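Local coordinates for protein N-terminal acetyltransferase B complex subunit MDM20 (Candida albicans, PDB 5K04) that probably serves as the non-catalytic auxiliary subunit of the NatB complex, which acetylates protein N-termini, and wraps the catalytic subunit NAT3 in an all-helical scaffold, at residues 189-192 and 193-197; 126-129 and 130-133; 476-479 and 480-483; 219-222 and 223-227. All coordinates share one frame; numbering follows the deposited sequence.

Contact 1. Residues 189-192 and 193-197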
loop_
_atom_site.group_PDB
_atom_site.type_symbol
_atom_site.label_atom_id
_atom_site.label_comp_id
_atom_site.label_asym_id
_atom_site.label_seq_id
_atom_site.Cartn_x
_atom_site.Cartn_y
_atom_site.Cartn_z
ATOM N N TYR A 189 -12.243 -7.295 -23.916
ATOM C CA TYR A 189 -11.999 -7.678 -22.527
ATOM C C TYR A 189 -13.307 -7.733 -21.732
ATOM O O TYR A 189 -13.600 -8.737 -21.071
ATOM C CB TYR A 189 -10.996 -6.707 -21.891
ATOM C CG TYR A 189 -10.856 -6.847 -20.379
ATOM C CD1 TYR A 189 -10.043 -7.840 -19.815
ATOM C CD2 TYR A 189 -11.535 -5.980 -19.513
ATOM C CE1 TYR A 189 -9.928 -7.981 -18.421
ATOM C CE2 TYR A 189 -11.406 -6.094 -18.121
ATOM C CZ TYR A 189 -10.612 -7.102 -17.587
ATOM O OH TYR A 189 -10.496 -7.221 -16.235
ATOM N N VAL A 190 -14.124 -6.671 -21.815
ATOM C CA VAL A 190 -15.360 -6.613 -21.033
ATOM C C VAL A 190 -16.239 -7.807 -21.355
ATOM O O VAL A 190 -16.789 -8.459 -20.459
ATOM C CB VAL A 190 -16.118 -5.295 -21.290
ATOM C CG1 VAL A 190 -17.469 -5.310 -20.557
ATOM C CG2 VAL A 190 -15.307 -4.117 -20.818
ATOM N N TYR A 191 -16.386 -8.098 -22.651
ATOM C CA TYR A 191 -17.187 -9.230 -23.101
ATOM C C TYR A 191 -16.719 -10.526 -22.437
ATOM O O TYR A 191 -17.539 -11.306 -21.937
ATOM C CB TYR A 191 -17.116 -9.313 -24.638
ATOM C CG TYR A 191 -18.076 -10.283 -25.272
ATOM C CD1 TYR A 191 -19.365 -10.421 -24.795
ATOM C CD2 TYR A 191 -17.699 -11.058 -26.361
ATOM C CE1 TYR A 191 -20.244 -11.321 -25.361
ATOM C CE2 TYR A 191 -18.586 -11.957 -26.945
ATOM C CZ TYR A 191 -19.853 -12.087 -26.445
ATOM O OH TYR A 191 -20.737 -12.981 -27.031
ATOM N N THR A 192 -15.391 -10.755 -22.391
ATOM C CA THR A 192 -14.860 -11.995 -21.817
ATOM C C THR A 192 -15.209 -12.148 -20.345
ATOM O O THR A 192 -15.178 -13.270 -19.830
ATOM C CB THR A 192 -13.343 -12.071 -21.950
ATOM O OG1 THR A 192 -12.752 -11.030 -21.169
ATOM C CG2 THR A 192 -12.911 -11.951 -23.408
ATOM N N LEU A 193 -15.544 -11.052 -19.655
ATOM C CA LEU A 193 -15.904 -11.164 -18.244
ATOM C C LEU A 193 -17.177 -11.975 -18.030
ATOM O O LEU A 193 -17.432 -12.410 -16.908
ATOM C CB LEU A 193 -16.069 -9.777 -17.620
ATOM C CG LEU A 193 -14.846 -8.860 -17.721
ATOM C CD1 LEU A 193 -15.238 -7.447 -17.302
ATOM C CD2 LEU A 193 -13.676 -9.398 -16.864
ATOM N N PHE A 194 -17.977 -12.202 -19.072
ATOM C CA PHE A 194 -19.239 -12.925 -18.926
ATOM C C PHE A 194 -19.244 -14.260 -19.656
ATOM O O PHE A 194 -20.305 -14.884 -19.775
ATOM C CB PHE A 194 -20.398 -12.050 -19.410
ATOM C CG PHE A 194 -20.371 -10.670 -18.827
ATOM C CD1 PHE A 194 -20.708 -10.465 -17.494
ATOM C CD2 PHE A 194 -19.958 -9.587 -19.589
ATOM C CE1 PHE A 194 -20.658 -9.193 -16.936
ATOM C CE2 PHE A 194 -19.892 -8.317 -19.031
ATOM C CZ PHE A 194 -20.256 -8.117 -17.705
ATOM N N LEU A 195 -18.085 -14.712 -20.142
ATOM C CA LEU A 195 -17.986 -15.866 -21.012
ATOM C C LEU A 195 -17.318 -17.040 -20.315
ATOM O O LEU A 195 -16.445 -16.869 -19.461
ATOM C CB LEU A 195 -17.184 -15.535 -22.264
ATOM C CG LEU A 195 -17.768 -14.470 -23.176
ATOM C CD1 LEU A 195 -16.863 -14.336 -24.385
ATOM C CD2 LEU A 195 -19.216 -14.831 -23.579
ATOM N N SER A 196 -17.698 -18.243 -20.739
ATOM C CA SER A 196 -16.998 -19.430 -20.295
ATOM C C SER A 196 -15.642 -19.526 -20.983
ATOM O O SER A 196 -15.354 -18.847 -21.973
ATOM C CB SER A 196 -17.819 -20.688 -20.592
ATOM O OG SER A 196 -17.922 -20.910 -21.992
ATOM N N SER A 197 -14.807 -20.405 -20.436
ATOM C CA SER A 197 -13.516 -20.691 -21.046
ATOM C C SER A 197 -13.686 -21.179 -22.484
ATOM O O SER A 197 -12.896 -20.820 -23.366
ATOM C CB SER A 197 -12.776 -21.730 -20.191
ATOM O OG SER A 197 -11.372 -21.647 -20.352
#
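Leu-195 lays its CD1 methyl over one face of the Tyr-191 ring, a CH-pi contact. CD1 stands 4.1 Å from the ring centroid, 19° off the normal. The pair spans the point where helix 185-192 gives way to the loop before helix 197-204. A type I beta turn from Thr-192 to Leu-195 brings the leucine back to the ring. On another side of the helix, Leu-193 reaches Tyr-189 with its second methyl, CD2 lying 3.9 Å from CZ. Val-190 and Phe-194 run alongside each other and point the same way, with CG1 and CE2 in loose touch. CG of Phe-194 is anti to its carbonyl carbon (chi1 -49°), which turns the ring back along the helix to the valine.

Helix 162-177 meets Val-190, Tyr-191 and Leu-195. Helix 143-157 meets Leu-193 and Phe-194. At the polar edge, Tyr-191 OH bonds Glu-177.

The stronger backbone bonds here are i to i+3. Leu-193 N bonds Val-190 O at 3.0 Å and only weakly Tyr-189 O. Phe-194 N gives a straighter bond to Tyr-191 O (168°). The turn closes with Leu-195 N on Thr-192 O at 3.3 Å, the donor lying above the carbonyl plane.

Contact 2. Residues 126-129 and 130-133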
loop_
_atom_site.group_PDB
_atom_site.type_symbol
_atom_site.label_atom_id
_atom_site.label_comp_id
_atom_site.label_asym_id
_atom_site.label_seq_id
_atom_site.Cartn_x
_atom_site.Cartn_y
_atom_site.Cartn_z
ATOM N N PHE A 126 -21.633 -1.134 -5.658
ATOM C CA PHE A 126 -21.724 -1.524 -7.063
ATOM C C PHE A 126 -23.166 -1.658 -7.539
ATOM O O PHE A 126 -23.406 -1.624 -8.751
ATOM C CB PHE A 126 -20.969 -2.840 -7.301
ATOM C CG PHE A 126 -19.482 -2.751 -7.064
ATOM C CD1 PHE A 126 -18.764 -1.641 -7.459
ATOM C CD2 PHE A 126 -18.805 -3.794 -6.448
ATOM C CE1 PHE A 126 -17.393 -1.571 -7.238
ATOM C CE2 PHE A 126 -17.439 -3.729 -6.226
ATOM C CZ PHE A 126 -16.734 -2.621 -6.621
ATOM N N LYS A 127 -24.121 -1.843 -6.618
ATOM C CA LYS A 127 -25.536 -1.799 -6.986
ATOM C C LYS A 127 -25.951 -0.392 -7.377
ATOM O O LYS A 127 -26.825 -0.216 -8.232
ATOM C CB LYS A 127 -26.411 -2.306 -5.830
ATOM C CG LYS A 127 -26.595 -3.814 -5.814
ATOM C CD LYS A 127 -27.088 -4.328 -4.472
ATOM C CE LYS A 127 -27.054 -5.857 -4.434
ATOM N NZ LYS A 127 -27.310 -6.391 -3.067
ATOM N N VAL A 128 -25.325 0.614 -6.756
ATOM C CA VAL A 128 -25.564 2.005 -7.123
ATOM C C VAL A 128 -24.899 2.328 -8.460
ATOM O O VAL A 128 -25.535 2.902 -9.349
ATOM C CB VAL A 128 -25.085 2.936 -5.996
ATOM C CG1 VAL A 128 -24.875 4.333 -6.513
ATOM C CG2 VAL A 128 -26.117 2.952 -4.883
ATOM N N PHE A 129 -23.622 1.949 -8.628
ATOM C CA PHE A 129 -22.959 2.122 -9.918
ATOM C C PHE A 129 -23.822 1.564 -11.041
ATOM O O PHE A 129 -24.077 2.233 -12.048
ATOM C CB PHE A 129 -21.600 1.412 -9.930
ATOM C CG PHE A 129 -20.489 2.161 -9.249
ATOM C CD1 PHE A 129 -20.675 2.750 -8.010
ATOM C CD2 PHE A 129 -19.228 2.226 -9.836
ATOM C CE1 PHE A 129 -19.635 3.419 -7.377
ATOM C CE2 PHE A 129 -18.184 2.895 -9.214
ATOM C CZ PHE A 129 -18.390 3.492 -7.980
ATOM N N ASN A 130 -24.273 0.319 -10.871
ATOM C CA ASN A 130 -25.057 -0.359 -11.888
ATOM C C ASN A 130 -26.423 0.295 -12.057
ATOM O O ASN A 130 -26.944 0.379 -13.175
ATOM C CB ASN A 130 -25.197 -1.834 -11.509
ATOM C CG ASN A 130 -26.181 -2.560 -12.376
ATOM O OD1 ASN A 130 -27.380 -2.579 -12.101
ATOM N ND2 ASN A 130 -25.678 -3.164 -13.449
ATOM N N ARG A 131 -27.009 0.771 -10.959
ATOM C CA ARG A 131 -28.257 1.513 -11.062
ATOM C C ARG A 131 -28.055 2.838 -11.792
ATOM O O ARG A 131 -28.873 3.218 -12.636
ATOM C CB ARG A 131 -28.855 1.745 -9.673
ATOM C CG ARG A 131 -30.221 2.424 -9.725
ATOM C CD ARG A 131 -31.192 1.826 -8.706
ATOM N NE ARG A 131 -30.810 2.116 -7.326
ATOM C CZ ARG A 131 -30.428 1.202 -6.440
ATOM N NH1 ARG A 131 -30.380 -0.081 -6.775
ATOM N NH2 ARG A 131 -30.099 1.576 -5.212
ATOM N N ILE A 132 -26.974 3.559 -11.481
ATOM C CA ILE A 132 -26.698 4.811 -12.183
ATOM C C ILE A 132 -26.531 4.549 -13.666
ATOM O O ILE A 132 -27.127 5.224 -14.514
ATOM C CB ILE A 132 -25.443 5.488 -11.614
ATOM C CG1 ILE A 132 -25.705 5.945 -10.186
ATOM C CG2 ILE A 132 -25.018 6.649 -12.523
ATOM C CD1 ILE A 132 -24.440 6.355 -9.451
ATOM N N PHE A 133 -25.715 3.551 -13.993
ATOM C CA PHE A 133 -25.444 3.222 -15.376
ATOM C C PHE A 133 -26.696 2.735 -16.098
ATOM O O PHE A 133 -26.839 2.957 -17.305
ATOM C CB PHE A 133 -24.320 2.188 -15.414
ATOM C CG PHE A 133 -23.011 2.712 -14.880
ATOM C CD1 PHE A 133 -22.772 4.075 -14.805
ATOM C CD2 PHE A 133 -22.018 1.854 -14.463
ATOM C CE1 PHE A 133 -21.559 4.572 -14.314
ATOM C CE2 PHE A 133 -20.805 2.341 -13.974
ATOM C CZ PHE A 133 -20.584 3.701 -13.894
#
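Val-128 and Ile-132 make the closest apolar side-chain contact along this first part of helix 126-138. They sit one turn apart, and CG1 of the valine meets CD1 of the isoleucine at 3.6 Å. Val-128 CG1 is anti to the backbone N (chi1 160°), which turns this branch toward the next turn. A looser apolar touch joins Phe-129 CB to Phe-133 CE2 at 4.2 Å.

The Phe-133 ring also lies against backbone. The carbonyl oxygen of Phe-129 stands over one face, 3.0 Å above the plane and offset toward the rim. This oxygen also accepts a hydrogen bond from Phe-133 N at 2.9 Å.

The remaining backbone bonds are regular i to i+4 alpha-helical ones. Asn-130 N bonds Phe-126 O, and Arg-131 N bonds Lys-127 O. Ile-132 N bonds Val-128 O at 2.7 Å and approaches nearly along the C=O axis.

Charged and polar groups lie on another side of the helix. The Arg-131 chain bends at chi2 and chi3. This folds its guanidinium back, so that Lys-127 O lies over one face, with NH1 3.8 Å from that oxygen. Arg-131 NE bonds Ser-95 of helix 91-104, Lys-127 NZ forms a salt bridge with Glu-161, and Asn-130 ND2 bonds Ser-152.

Several helices surround this one. Helix 109-120 receives Val-128 and Ile-132, and its Phe-117 meets the Phe-129 ring edge-to-face. Helix 143-157 receives Lys-127, Asn-130 and Phe-133, while Phe-126 reaches helix 489-503.

Contact 3. Residues 476-479 and 480-483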
loop_
_atom_site.group_PDB
_atom_site.type_symbol
_atom_site.label_atom_id
_atom_site.label_comp_id
_atom_site.label_asym_id
_atom_site.label_seq_id
_atom_site.Cartn_x
_atom_site.Cartn_y
_atom_site.Cartn_z
ATOM N N ILE A 476 -6.866 9.243 -6.919
ATOM C CA ILE A 476 -7.475 7.986 -7.355
ATOM C C ILE A 476 -8.925 8.194 -7.787
ATOM O O ILE A 476 -9.382 7.576 -8.757
ATOM C CB ILE A 476 -7.351 6.890 -6.284
ATOM C CG1 ILE A 476 -7.675 5.551 -6.941
ATOM C CG2 ILE A 476 -8.270 7.125 -5.083
ATOM C CD1 ILE A 476 -6.641 5.125 -7.950
ATOM N N LYS A 477 -9.656 9.088 -7.115
ATOM C CA LYS A 477 -11.003 9.424 -7.571
ATOM C C LYS A 477 -10.976 9.894 -9.018
ATOM O O LYS A 477 -11.733 9.393 -9.858
ATOM C CB LYS A 477 -11.615 10.487 -6.654
ATOM C CG LYS A 477 -12.970 11.058 -7.108
ATOM C CD LYS A 477 -13.818 11.411 -5.906
ATOM C CE LYS A 477 -15.131 12.091 -6.303
ATOM N NZ LYS A 477 -14.887 13.414 -6.940
ATOM N N GLU A 478 -10.088 10.849 -9.328
ATOM C CA GLU A 478 -9.962 11.362 -10.696
ATOM C C GLU A 478 -9.531 10.264 -11.675
ATOM O O GLU A 478 -10.031 10.193 -12.799
ATOM C CB GLU A 478 -8.970 12.532 -10.720
ATOM C CG GLU A 478 -8.799 13.224 -12.090
ATOM C CD GLU A 478 -10.053 13.981 -12.590
ATOM O OE1 GLU A 478 -10.051 14.433 -13.753
ATOM O OE2 GLU A 478 -11.025 14.126 -11.821
ATOM N N SER A 479 -8.617 9.391 -11.249
ATOM C CA SER A 479 -8.225 8.238 -12.060
ATOM C C SER A 479 -9.429 7.361 -12.417
ATOM O O SER A 479 -9.553 6.897 -13.559
ATOM C CB SER A 479 -7.166 7.425 -11.302
ATOM O OG SER A 479 -6.032 8.226 -11.011
ATOM N N ILE A 480 -10.324 7.127 -11.449
ATOM C CA ILE A 480 -11.532 6.345 -11.707
ATOM C C ILE A 480 -12.441 7.049 -12.710
ATOM O O ILE A 480 -13.021 6.413 -13.596
ATOM C CB ILE A 480 -12.269 6.062 -10.384
ATOM C CG1 ILE A 480 -11.415 5.159 -9.486
ATOM C CG2 ILE A 480 -13.629 5.447 -10.668
ATOM C CD1 ILE A 480 -11.986 4.958 -8.103
ATOM N N ILE A 481 -12.566 8.371 -12.597
ATOM C CA ILE A 481 -13.422 9.130 -13.509
ATOM C C ILE A 481 -12.854 9.096 -14.918
ATOM O O ILE A 481 -13.574 8.859 -15.899
ATOM C CB ILE A 481 -13.587 10.578 -13.001
ATOM C CG1 ILE A 481 -14.441 10.611 -11.727
ATOM C CG2 ILE A 481 -14.185 11.484 -14.074
ATOM C CD1 ILE A 481 -14.666 12.014 -11.157
ATOM N N GLN A 482 -11.551 9.335 -15.036
ATOM C CA GLN A 482 -10.895 9.333 -16.342
ATOM C C GLN A 482 -10.838 7.931 -16.929
ATOM O O GLN A 482 -10.974 7.752 -18.145
ATOM C CB GLN A 482 -9.482 9.904 -16.213
ATOM C CG GLN A 482 -9.415 11.377 -15.880
ATOM C CD GLN A 482 -7.995 11.827 -15.568
ATOM O OE1 GLN A 482 -7.050 11.032 -15.618
ATOM N NE2 GLN A 482 -7.836 13.109 -15.242
ATOM N N GLY A 483 -10.599 6.927 -16.085
ATOM C CA GLY A 483 -10.588 5.561 -16.578
ATOM C C GLY A 483 -11.927 5.149 -17.160
ATOM O O GLY A 483 -11.978 4.424 -18.149
#
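The carboxylate of Glu-478 and the amide of Gln-482 meet almost at right angles, their planes 86° apart. They belong to successive turns of the long helix 456-485. Gln-482 NE2 donates to Glu-478 OE1 at 3.0 Å, with a bent N-H...O angle of 138°. The acceptor uses its anti lone pair, the one away from OE2. OE1 lies 29° out of the amide plane. The glutamate chain bends at chi2, which carries its end up to the glutamine. CG of Glu-478 also touches NE2, at 3.3 Å.

Beneath this side-chain bond, Gln-482 N bonds Glu-478 O at 2.8 Å. The two residues are thus joined twice. Ile-480, Ile-481 and Gly-483 continue the alpha-helical bonding to Ile-476, Lys-477 and Ser-479. Gly-483 N comes within 2.7 Å of Ser-479 O. Ile-480 folds CG1 against Ile-476 O at 3.2 Å.

The polar pair lies on the more exposed side; Ile-476 and Ile-480 are buried. Both pack on helix 489-503, and Ile-480 and Ile-481 on Ile-121. On NAT3, Ser-33 bonds Ser-479 OG, Val-29 packs on Ile-476 and Ile-37 on Gln-482. Helix 489-503 and NAT3 cover adjoining sides of the helix, and Ile-476 touches both.

Contact 4. Residues 219-222 and 223-227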
loop_
_atom_site.group_PDB
_atom_site.type_symbol
_atom_site.label_atom_id
_atom_site.label_comp_id
_atom_site.label_asym_id
_atom_site.label_seq_id
_atom_site.Cartn_x
_atom_site.Cartn_y
_atom_site.Cartn_z
ATOM N N TYR A 219 -6.369 -15.775 -23.637
ATOM C CA TYR A 219 -6.549 -16.768 -24.685
ATOM C C TYR A 219 -5.805 -18.057 -24.354
ATOM O O TYR A 219 -6.328 -19.160 -24.559
ATOM C CB TYR A 219 -6.073 -16.184 -26.016
ATOM C CG TYR A 219 -6.348 -17.040 -27.232
ATOM C CD1 TYR A 219 -7.567 -17.679 -27.408
ATOM C CD2 TYR A 219 -5.392 -17.167 -28.232
ATOM C CE1 TYR A 219 -7.803 -18.452 -28.541
ATOM C CE2 TYR A 219 -5.620 -17.934 -29.358
ATOM C CZ TYR A 219 -6.823 -18.580 -29.511
ATOM O OH TYR A 219 -7.050 -19.352 -30.631
ATOM N N MET A 220 -4.570 -17.935 -23.854
ATOM C CA MET A 220 -3.771 -19.122 -23.565
ATOM C C MET A 220 -4.333 -19.875 -22.364
ATOM O O MET A 220 -4.373 -21.109 -22.361
ATOM C CB MET A 220 -2.300 -18.732 -23.337
ATOM C CG MET A 220 -1.492 -18.542 -24.635
ATOM S SD MET A 220 0.260 -18.444 -24.422
ATOM C CE MET A 220 0.331 -16.800 -23.887
ATOM N N LYS A 221 -4.792 -19.140 -21.344
ATOM C CA LYS A 221 -5.397 -19.767 -20.175
ATOM C C LYS A 221 -6.670 -20.517 -20.548
ATOM O O LYS A 221 -6.931 -21.613 -20.036
ATOM C CB LYS A 221 -5.694 -18.695 -19.128
ATOM C CG LYS A 221 -6.434 -19.196 -17.927
ATOM C CD LYS A 221 -6.767 -18.061 -16.969
ATOM C CE LYS A 221 -7.484 -18.627 -15.752
ATOM N NZ LYS A 221 -7.930 -17.574 -14.825
ATOM N N ALA A 222 -7.465 -19.937 -21.447
ATOM C CA ALA A 222 -8.691 -20.583 -21.894
ATOM C C ALA A 222 -8.390 -21.890 -22.620
ATOM O O ALA A 222 -8.945 -22.943 -22.271
ATOM C CB ALA A 222 -9.479 -19.621 -22.782
ATOM N N MET A 223 -7.489 -21.846 -23.615
ATOM C CA MET A 223 -7.108 -23.057 -24.345
ATOM C C MET A 223 -6.629 -24.149 -23.409
ATOM O O MET A 223 -6.963 -25.327 -23.582
ATOM C CB MET A 223 -6.003 -22.748 -25.342
ATOM C CG MET A 223 -6.423 -21.893 -26.506
ATOM S SD MET A 223 -4.987 -20.996 -27.009
ATOM C CE MET A 223 -5.200 -21.481 -28.620
ATOM N N LYS A 224 -5.825 -23.778 -22.416
ATOM C CA LYS A 224 -5.352 -24.770 -21.464
ATOM C C LYS A 224 -6.520 -25.387 -20.709
ATOM O O LYS A 224 -6.611 -26.612 -20.586
ATOM C CB LYS A 224 -4.352 -24.128 -20.504
ATOM C CG LYS A 224 -3.661 -25.102 -19.570
ATOM C CD LYS A 224 -3.040 -24.332 -18.420
ATOM C CE LYS A 224 -2.346 -25.245 -17.426
ATOM N NZ LYS A 224 -1.843 -24.409 -16.296
ATOM N N GLU A 225 -7.439 -24.545 -20.219
ATOM C CA GLU A 225 -8.603 -25.036 -19.487
ATOM C C GLU A 225 -9.513 -25.887 -20.370
ATOM O O GLU A 225 -10.122 -26.849 -19.893
ATOM C CB GLU A 225 -9.385 -23.859 -18.890
ATOM C CG GLU A 225 -9.061 -23.598 -17.411
ATOM C CD GLU A 225 -9.380 -22.172 -16.962
ATOM O OE1 GLU A 225 -10.479 -21.670 -17.292
ATOM O OE2 GLU A 225 -8.522 -21.557 -16.286
ATOM N N ASN A 226 -9.626 -25.548 -21.657
ATOM C CA ASN A 226 -10.426 -26.349 -22.577
ATOM C C ASN A 226 -9.693 -27.589 -23.085
ATOM O O ASN A 226 -10.286 -28.377 -23.832
ATOM C CB ASN A 226 -10.864 -25.504 -23.777
ATOM C CG ASN A 226 -11.576 -24.218 -23.375
ATOM O OD1 ASN A 226 -12.155 -24.117 -22.281
ATOM N ND2 ASN A 226 -11.536 -23.216 -24.276
ATOM N N ALA A 227 -8.430 -27.784 -22.694
ATOM C CA ALA A 227 -7.591 -28.874 -23.206
ATOM C C ALA A 227 -7.412 -28.762 -24.716
ATOM O O ALA A 227 -7.358 -29.771 -25.427
ATOM C CB ALA A 227 -8.145 -30.254 -22.823
#
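Met-223 sets its sulfur squarely over the Tyr-219 ring, a Met-aromatic contact one turn apart near the end of helix 213-225. SD lies 3.8 Å from the ring centroid and 7° off the normal. The methyl continues across the same ring, with CE 3.4 Å from CZ and close to OH. Tyr-219 CG is anti to the backbone N (chi1 -173°), which swings the ring toward the C-terminal end of the helix and under the thioether. The methionine chain bends at chi3, so CE follows the ring toward its hydroxyl end. This is the tight side. Helix 197-204 packs on Tyr-219, Ala-222 and Met-223, and Tyr-235 of helix 229-242 meets the tyrosine ring edge-to-face.

Lys-221 and Glu-225 form the looser, exposed side. They lie alongside each other and point the same way. Glu-225 OE2 touches the aliphatic CE of Lys-221 at 3.2 Å, while NZ stays 4.3 Å from OE2, beyond a salt bridge. The other oxygen of the glutamate, OE1, bonds Ser-197 OG.

The helix stops here. The last regular helical bond runs from Asn-226 N to Ala-222 O, at 2.8 Å. Ala-227 then turns to positive phi (60°) in a Schellman motif, with bonds back into the last turn, among them Ala-227 N to Lys-224 O.

Asn-226 ND2 bonds Ser-197 O and Glu-201, which ties this end to the start of helix 197-204. At their distance Lys-221 and Glu-225 probably attract each other weakly, and the carboxylate's firmer tie is to Ser-197. The sulfur over the ring is probably held by dispersion.

All four contacts are local, each linking residues one turn or less apart. None is wholly core. Contacts 1 and 2 have no exposed residue among those that touch, contact 3 has one and contact 4 has three, so contact 4 is the most exposed. Contacts 2 and 3 lie within helices; contacts 1 and 4 lie at helix ends, with a beta turn and a Schellman motif. Contacts 1 and 4 touch directly through Ser-197. Contacts 2 and 3 come within about 5 Å between nearest atoms without touching. Helices 143-157 and 489-503 each touch both contacts 1 and 2, and 489-503 also packs on contact 3. Of the four, only contact 3 touches NAT3. Its side-chain pairing is polar, whereas methyl, ring and sulfur contacts predominate in the others.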